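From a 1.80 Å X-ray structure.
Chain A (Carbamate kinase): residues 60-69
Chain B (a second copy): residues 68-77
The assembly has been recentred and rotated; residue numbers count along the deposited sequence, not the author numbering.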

# COMPACT_ATOMS: atom_id res chain seq x y z
N GLY A 60 13.44 -6.72 1.72
CA GLY A 60 14.61 -7.37 1.15
C GLY A 60 14.20 -8.26 -0.01
O GLY A 60 14.86 -8.29 -1.05
N TYR A 61 13.09 -8.98 0.17
CA TYR A 61 12.55 -9.86 -0.86
C TYR A 61 12.23 -9.06 -2.12
O TYR A 61 12.60 -9.45 -3.23
CB TYR A 61 11.28 -10.55 -0.34
CG TYR A 61 10.47 -11.26 -1.41
CD1 TYR A 61 10.89 -12.49 -1.93
CD2 TYR A 61 9.29 -10.70 -1.91
CE1 TYR A 61 10.14 -13.15 -2.91
CE2 TYR A 61 8.55 -11.34 -2.89
CZ TYR A 61 8.97 -12.57 -3.39
OH TYR A 61 8.22 -13.21 -4.35
N LEU A 62 11.53 -7.94 -1.95
CA LEU A 62 11.18 -7.10 -3.09
C LEU A 62 12.42 -6.59 -3.81
O LEU A 62 12.47 -6.57 -5.04
CB LEU A 62 10.31 -5.92 -2.64
CG LEU A 62 8.93 -6.34 -2.12
CD1 LEU A 62 8.17 -5.10 -1.65
CD2 LEU A 62 8.16 -7.04 -3.24
N SER A 63 13.41 -6.15 -3.04
CA SER A 63 14.65 -5.66 -3.63
C SER A 63 15.30 -6.75 -4.50
O SER A 63 15.77 -6.48 -5.61
CB SER A 63 15.62 -5.23 -2.52
OG SER A 63 15.05 -4.20 -1.73
N GLU A 64 15.32 -7.98 -3.99
CA GLU A 64 15.90 -9.10 -4.72
C GLU A 64 15.10 -9.39 -5.99
O GLU A 64 15.67 -9.65 -7.04
CB GLU A 64 15.91 -10.36 -3.86
CG GLU A 64 16.80 -10.31 -2.63
CD GLU A 64 16.87 -11.65 -1.94
OE1 GLU A 64 17.47 -12.58 -2.52
OE2 GLU A 64 16.31 -11.78 -0.83
N ALA A 65 13.77 -9.35 -5.86
CA ALA A 65 12.88 -9.61 -6.99
C ALA A 65 13.13 -8.65 -8.15
O ALA A 65 13.29 -9.08 -9.28
CB ALA A 65 11.42 -9.52 -6.54
N PHE A 66 13.17 -7.35 -7.86
CA PHE A 66 13.39 -6.39 -8.94
C PHE A 66 14.79 -6.54 -9.54
O PHE A 66 14.97 -6.38 -10.75
CB PHE A 66 13.16 -4.96 -8.43
CG PHE A 66 11.83 -4.76 -7.75
CD1 PHE A 66 10.70 -5.44 -8.19
CD2 PHE A 66 11.71 -3.90 -6.67
CE1 PHE A 66 9.46 -5.27 -7.56
CE2 PHE A 66 10.48 -3.71 -6.03
CZ PHE A 66 9.36 -4.40 -6.48
N GLU A 67 15.77 -6.86 -8.71
CA GLU A 67 17.13 -7.03 -9.20
C GLU A 67 17.29 -8.32 -10.01
O GLU A 67 18.25 -8.47 -10.76
CB GLU A 67 18.14 -7.02 -8.05
CG GLU A 67 18.40 -5.64 -7.45
CD GLU A 67 19.08 -4.69 -8.42
OE1 GLU A 67 19.46 -5.10 -9.54
OE2 GLU A 67 19.23 -3.50 -8.05
N ALA A 68 16.35 -9.26 -9.86
CA ALA A 68 16.42 -10.51 -10.61
C ALA A 68 15.93 -10.34 -12.05
O ALA A 68 16.12 -11.22 -12.89
CB ALA A 68 15.61 -11.59 -9.91
N LEU A 69 15.30 -9.20 -12.33
CA LEU A 69 14.80 -8.91 -13.66
C LEU A 69 15.97 -8.67 -14.62
O LEU A 69 17.09 -8.38 -14.18
CB LEU A 69 13.93 -7.64 -13.65
CG LEU A 69 12.60 -7.67 -12.89
CD1 LEU A 69 12.08 -6.25 -12.69
CD2 LEU A 69 11.59 -8.50 -13.68
N ALA B 68 11.05 -13.89 -11.71
CA ALA B 68 12.44 -13.78 -12.14
C ALA B 68 13.41 -14.41 -11.14
O ALA B 68 14.56 -14.68 -11.47
CB ALA B 68 12.82 -12.33 -12.37
N LEU B 69 12.94 -14.63 -9.91
CA LEU B 69 13.79 -15.23 -8.89
C LEU B 69 13.89 -16.74 -9.10
O LEU B 69 13.09 -17.31 -9.84
CB LEU B 69 13.21 -14.96 -7.50
CG LEU B 69 13.39 -13.54 -6.95
CD1 LEU B 69 12.55 -13.34 -5.70
CD2 LEU B 69 14.87 -13.31 -6.65
N PRO B 70 14.89 -17.39 -8.48
CA PRO B 70 15.03 -18.84 -8.64
C PRO B 70 13.68 -19.45 -8.27
O PRO B 70 13.02 -18.99 -7.33
CB PRO B 70 16.12 -19.19 -7.63
CG PRO B 70 16.99 -17.96 -7.65
CD PRO B 70 15.96 -16.85 -7.63
N PRO B 71 13.26 -20.50 -8.99
CA PRO B 71 11.98 -21.16 -8.75
C PRO B 71 11.57 -21.50 -7.32
O PRO B 71 10.39 -21.45 -7.00
CB PRO B 71 12.06 -22.41 -9.64
CG PRO B 71 13.53 -22.66 -9.75
CD PRO B 71 14.08 -21.27 -9.93
N GLU B 72 12.54 -21.80 -6.46
CA GLU B 72 12.25 -22.17 -5.08
C GLU B 72 11.91 -21.01 -4.16
O GLU B 72 11.33 -21.21 -3.10
CB GLU B 72 13.41 -22.98 -4.48
CG GLU B 72 14.66 -22.17 -4.20
CD GLU B 72 15.65 -22.15 -5.35
OE1 GLU B 72 15.23 -22.36 -6.50
OE2 GLU B 72 16.85 -21.92 -5.08
N ARG B 73 12.28 -19.79 -4.54
CA ARG B 73 11.97 -18.63 -3.70
C ARG B 73 10.46 -18.43 -3.67
O ARG B 73 9.78 -18.60 -4.68
CB ARG B 73 12.67 -17.37 -4.23
CG ARG B 73 14.19 -17.41 -4.17
CD ARG B 73 14.68 -17.60 -2.73
NE ARG B 73 14.30 -16.51 -1.85
CZ ARG B 73 14.82 -15.28 -1.89
NH1 ARG B 73 15.75 -14.98 -2.78
NH2 ARG B 73 14.41 -14.36 -1.03
N PRO B 74 9.91 -18.04 -2.51
CA PRO B 74 8.47 -17.81 -2.36
C PRO B 74 7.89 -16.87 -3.42
O PRO B 74 8.51 -15.87 -3.76
CB PRO B 74 8.37 -17.20 -0.96
CG PRO B 74 9.53 -17.82 -0.23
CD PRO B 74 10.63 -17.72 -1.27
N ARG B 75 6.72 -17.21 -3.93
CA ARG B 75 6.04 -16.37 -4.92
C ARG B 75 4.82 -15.80 -4.21
O ARG B 75 4.06 -16.55 -3.60
CB ARG B 75 5.54 -17.18 -6.11
CG ARG B 75 6.36 -17.06 -7.37
CD ARG B 75 7.65 -17.82 -7.24
NE ARG B 75 8.40 -17.86 -8.49
CZ ARG B 75 9.73 -17.96 -8.54
NH1 ARG B 75 10.42 -18.02 -7.40
NH2 ARG B 75 10.36 -18.02 -9.71
N GLN B 76 4.63 -14.49 -4.27
CA GLN B 76 3.47 -13.89 -3.63
C GLN B 76 2.25 -14.06 -4.51
O GLN B 76 2.35 -14.02 -5.74
CB GLN B 76 3.73 -12.41 -3.36
CG GLN B 76 4.87 -12.15 -2.38
CD GLN B 76 4.71 -12.89 -1.07
OE1 GLN B 76 3.68 -12.80 -0.41
NE2 GLN B 76 5.74 -13.64 -0.69
N PRO B 77 1.07 -14.27 -3.90
CA PRO B 77 -0.16 -14.43 -4.67
C PRO B 77 -0.57 -13.12 -5.34
O PRO B 77 -0.13 -12.05 -4.95
CB PRO B 77 -1.17 -14.90 -3.63
CG PRO B 77 -0.69 -14.25 -2.38
CD PRO B 77 0.81 -14.44 -2.46

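How do a helix and an irregular loop fit together here? Chain A is already helical at Gly A60, so residues three or four apart, Tyr A61, Glu A64, Ala A65 and Ala A68, line up along one flank. Chain B has no regular helix or strand; it runs along that flank in the opposite sense, with a type I turn from Pro B70 to Arg B73. The closest CA atoms of the two stretches are those of Ala A68 and Ala B68, 5.4 Å apart, a spacing that small side chains permit; Ala A68 CB and Ala B68 CB touch at 3.8 Å.

What does Leu B69 find on the helix? Its CA-to-CB bond points sideways, but the m,t rotamer carries the branched end to the helix. There Leu B69 CD1 lies 3.7 Å from Tyr A61 CE1 and 4.1 Å from Ala A65 CB, while Leu B69 CD2 lies 3.8 Å from Ala A68 CB. The short alanines let the leucine approach the helix backbone, with Leu B69 CG 4.0 Å from Ala A65 CA.

Why does Tyr A61 reach so far? With chi1 at t, its ring extends past Leu B69 to the loop, and Tyr A61 OH donates a 2.7 Å hydrogen bond to Pro B74 O. Gln B76 CG packs 3.8 Å from Tyr A61 CE2, so the ring is held by apolar contacts as well as by its hydroxyl.

How do the charged side chains pair? Arg B73 folds through three successive m angles, bringing its guanidinium edge to Glu A64. Arg B73 NH1 donates to Glu A64 OE1 at 3.0 Å and Arg B73 NH2 to Glu A64 OE2 at 3.2 Å, a two-pronged salt bridge. Arg B75 instead turns back on its own loop: Arg B75 NH2 bonds Leu B69 O at 2.8 Å, and Arg B75 NH1 bonds both Pro B70 O at 2.8 Å and Arg B73 O at 2.9 Å, tying the turn together.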